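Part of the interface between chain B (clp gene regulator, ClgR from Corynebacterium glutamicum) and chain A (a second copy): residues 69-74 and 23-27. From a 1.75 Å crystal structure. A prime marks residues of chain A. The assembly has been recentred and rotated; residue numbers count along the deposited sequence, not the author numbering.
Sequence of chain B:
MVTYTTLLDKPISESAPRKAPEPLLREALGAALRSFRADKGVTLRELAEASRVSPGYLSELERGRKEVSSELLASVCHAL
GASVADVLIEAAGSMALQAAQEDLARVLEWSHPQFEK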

ATOM      1  N   SER B  69      -3.585  -8.449  -2.262  1.00 35.48           N
ATOM      2  CA  SER B  69      -4.910  -7.840  -2.061  1.00 33.17           C
ATOM      3  C   SER B  69      -4.964  -7.210  -0.666  1.00 32.38           C
ATOM      4  O   SER B  69      -4.201  -7.582   0.250  1.00 32.12           O
ATOM      5  CB  SER B  69      -6.034  -8.865  -2.222  1.00 33.25           C
ATOM      6  OG  SER B  69      -6.082  -9.732  -1.096  1.00 31.92           O
ATOM      7  N   SER B  70      -5.857  -6.244  -0.485  1.00 30.54           N
ATOM      8  CA  SER B  70      -6.040  -5.641   0.839  1.00 30.33           C
ATOM      9  C   SER B  70      -6.451  -6.693   1.881  1.00 30.02           C
ATOM     10  O   SER B  70      -6.007  -6.625   3.019  1.00 29.93           O
ATOM     11  CB  SER B  70      -7.083  -4.524   0.797  1.00 29.28           C
ATOM     12  OG  SER B  70      -6.615  -3.476  -0.045  1.00 30.70           O
ATOM     13  N   GLU B  71      -7.282  -7.649   1.464  1.00 30.30           N
ATOM     14  CA  GLU B  71      -7.838  -8.665   2.370  1.00 30.58           C
ATOM     15  C   GLU B  71      -6.731  -9.613   2.810  1.00 31.11           C
ATOM     16  O   GLU B  71      -6.640  -9.949   3.979  1.00 31.25           O
ATOM     17  CB  GLU B  71      -8.987  -9.435   1.704  1.00 30.91           C
ATOM     18  CG  GLU B  71     -10.263  -8.623   1.501  1.00 29.91           C
ATOM     19  CD  GLU B  71     -10.281  -7.842   0.180  1.00 31.73           C
ATOM     20  OE1 GLU B  71      -9.243  -7.783  -0.520  1.00 28.97           O
ATOM     21  OE2 GLU B  71     -11.350  -7.293  -0.166  1.00 30.24           O
ATOM     22  N   LEU B  72      -5.856  -9.997   1.882  1.00 31.22           N
ATOM     23  CA  LEU B  72      -4.753 -10.868   2.260  1.00 31.76           C
ATOM     24  C   LEU B  72      -3.722 -10.137   3.126  1.00 31.48           C
ATOM     25  O   LEU B  72      -3.212 -10.688   4.107  1.00 30.55           O
ATOM     26  CB  LEU B  72      -4.118 -11.522   1.041  1.00 32.33           C
ATOM     27  CG  LEU B  72      -2.982 -12.500   1.373  1.00 35.39           C
ATOM     28  CD1 LEU B  72      -3.392 -13.600   2.400  1.00 34.91           C
ATOM     29  CD2 LEU B  72      -2.500 -13.147   0.116  1.00 37.02           C
ATOM     30  N   LEU B  73      -3.448  -8.875   2.811  1.00 31.11           N
ATOM     31  CA  LEU B  73      -2.584  -8.102   3.686  1.00 31.60           C
ATOM     32  C   LEU B  73      -3.150  -8.041   5.109  1.00 31.53           C
ATOM     33  O   LEU B  73      -2.414  -8.161   6.093  1.00 31.75           O
ATOM     34  CB  LEU B  73      -2.356  -6.686   3.132  1.00 31.85           C
ATOM     35  CG  LEU B  73      -1.522  -5.757   4.024  1.00 33.33           C
ATOM     36  CD1 LEU B  73      -0.092  -6.304   4.251  1.00 34.74           C
ATOM     37  CD2 LEU B  73      -1.477  -4.367   3.387  1.00 31.97           C
ATOM     38  N   ALA B  74      -4.452  -7.829   5.229  1.00 31.28           N
ATOM     39  CA  ALA B  74      -5.055  -7.763   6.546  1.00 31.43           C
ATOM     40  C   ALA B  74      -4.848  -9.097   7.286  1.00 32.05           C
ATOM     41  O   ALA B  74      -4.585  -9.114   8.492  1.00 33.10           O
ATOM     42  CB  ALA B  74      -6.541  -7.432   6.434  1.00 31.24           C
TER
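Chain A (23-27) PLLRE

Two helix starts meet here, one from each copy of ClgR. On chain B the helix begins at Ser70, right after the N-cap Ser69; on chain A it begins at Leu25′, right after the N-cap Leu24′, with the extended backbone of Pro23′ and Leu24′ leading in. Over these residues the two chains run in nearly opposite directions. The closest CA atoms are those of Ser70 and Leu25′, 5.1 Å apart.

Ser69 makes no contact with the other stretch. Its OG accepts from the N of Leu72 at 3.0 Å, so the first turn of the helix is capped from within its own chain. Leu24′ holds the N-cap position on chain A and has no side-chain acceptor to offer; instead its own N donates to OE1 of Glu27′, three residues on, at 3.1 Å.

Ser70 is the centre of the contact. Its CA-to-CB bond points toward chain A, and with chi1 at -64° its OG accepts from the backbone N of Arg26′ at 2.9 Å. That amide lies in the first turn of the chain A helix. Amides in a first turn have no carbonyl of an earlier helical turn to bond, and here a side chain of the partner accepts instead. The same small residue packs CB against CB of Leu24′ at 3.7 Å, and its OG lies 3.5 Å from CB of Leu25′. A water joins the backbones beside it, accepting from N of Leu25′ at 2.8 Å and donating to O of Ser70 at 2.8 Å. Two successive amides at the start of the chain A helix are thus satisfied across the interface, one directly and one through water.

Glu71 sets out sideways, but its end comes nearer and meets the end of Arg26′, which also starts sideways. OE2 of Glu71 accepts from NH1 of Arg26′ at 3.0 Å in a salt bridge, and OE1 of Glu71 accepts from NH2 of Arg26′ at 3.1 Å; a weak third bond runs from NH2 of Arg26′ to OE2 of Glu71, also 3.1 Å. The carboxylate meets the guanidinium at its edge, where the N-H bonds point.

Leu72 is out of reach. Leu73, one turn beyond Ser69, points toward chain A and sets its CD2 3.7 Å from CD2 of Leu25′, a buried apolar contact.

The rule is compact: a small hydroxyl at the close approach, charge beside it, leucine against leucine beyond.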

ATOM      1  N   PRO A  23     -10.066  -0.089   8.109  1.00 33.23           N
ATOM      2  CA  PRO A  23     -10.342   0.005   6.675  1.00 31.90           C
ATOM      3  C   PRO A  23      -9.381  -0.891   5.883  1.00 29.97           C
ATOM      4  O   PRO A  23      -8.285  -1.232   6.370  1.00 29.96           O
ATOM      5  CB  PRO A  23     -10.043   1.483   6.350  1.00 31.92           C
ATOM      6  CG  PRO A  23     -10.209   2.205   7.653  1.00 32.65           C
ATOM      7  CD  PRO A  23      -9.749   1.229   8.703  1.00 33.49           C
ATOM      8  N   LEU A  24      -9.792  -1.271   4.681  1.00 27.77           N
ATOM      9  CA  LEU A  24      -8.894  -1.941   3.747  1.00 26.40           C
ATOM     10  C   LEU A  24      -7.826  -0.989   3.233  1.00 25.52           C
ATOM     11  O   LEU A  24      -8.086   0.203   3.030  1.00 25.02           O
ATOM     12  CB  LEU A  24      -9.683  -2.475   2.547  1.00 25.32           C
ATOM     13  CG  LEU A  24     -10.731  -3.518   2.939  1.00 26.48           C
ATOM     14  CD1 LEU A  24     -11.660  -3.748   1.772  1.00 29.28           C
ATOM     15  CD2 LEU A  24     -10.037  -4.816   3.332  1.00 27.15           C
ATOM     16  N   LEU A  25      -6.634  -1.532   2.971  1.00 25.42           N
ATOM     17  CA  LEU A  25      -5.575  -0.751   2.362  1.00 25.34           C
ATOM     18  C   LEU A  25      -6.052   0.053   1.145  1.00 25.63           C
ATOM     19  O   LEU A  25      -5.743   1.266   1.032  1.00 26.06           O
ATOM     20  CB  LEU A  25      -4.407  -1.643   1.977  1.00 26.37           C
ATOM     21  CG  LEU A  25      -3.249  -0.897   1.272  1.00 27.57           C
ATOM     22  CD1 LEU A  25      -2.543   0.147   2.191  1.00 29.38           C
ATOM     23  CD2 LEU A  25      -2.278  -1.934   0.735  1.00 30.98           C
ATOM     24  N   ARG A  26      -6.782  -0.596   0.217  1.00 24.06           N
ATOM     25  CA  ARG A  26      -7.199   0.128  -0.979  1.00 24.27           C
ATOM     26  C   ARG A  26      -8.091   1.330  -0.621  1.00 24.33           C
ATOM     27  O   ARG A  26      -8.032   2.355  -1.300  1.00 24.90           O
ATOM     28  CB  ARG A  26      -7.861  -0.825  -2.003  1.00 23.58           C
ATOM     29  CG  ARG A  26      -9.179  -1.464  -1.546  1.00 23.25           C
ATOM     30  CD  ARG A  26      -9.713  -2.314  -2.711  1.00 24.35           C
ATOM     31  NE  ARG A  26     -10.936  -3.016  -2.327  1.00 23.93           N
ATOM     32  CZ  ARG A  26     -10.986  -4.251  -1.839  1.00 26.28           C
ATOM     33  NH1 ARG A  26     -12.149  -4.761  -1.493  1.00 26.07           N
ATOM     34  NH2 ARG A  26      -9.890  -4.978  -1.663  1.00 27.79           N
ATOM     35  N   GLU A  27      -8.904   1.191   0.433  1.00 24.45           N
ATOM     36  CA  GLU A  27      -9.794   2.275   0.859  1.00 25.60           C
ATOM     37  C   GLU A  27      -8.973   3.450   1.394  1.00 24.83           C
ATOM     38  O   GLU A  27      -9.238   4.619   1.058  1.00 25.80           O
ATOM     39  CB  GLU A  27     -10.811   1.780   1.885  1.00 25.41           C
ATOM     40  CG  GLU A  27     -11.885   0.855   1.239  1.00 27.27           C
ATOM     41  CD  GLU A  27     -12.704   0.086   2.242  1.00 30.63           C
ATOM     42  OE1 GLU A  27     -12.322  -0.022   3.420  1.00 30.43           O
ATOM     43  OE2 GLU A  27     -13.744  -0.449   1.821  1.00 34.44           O
TER
HETATM   44  O   HOH W   1      -5.979  -4.021   4.113  1.00 27.43           O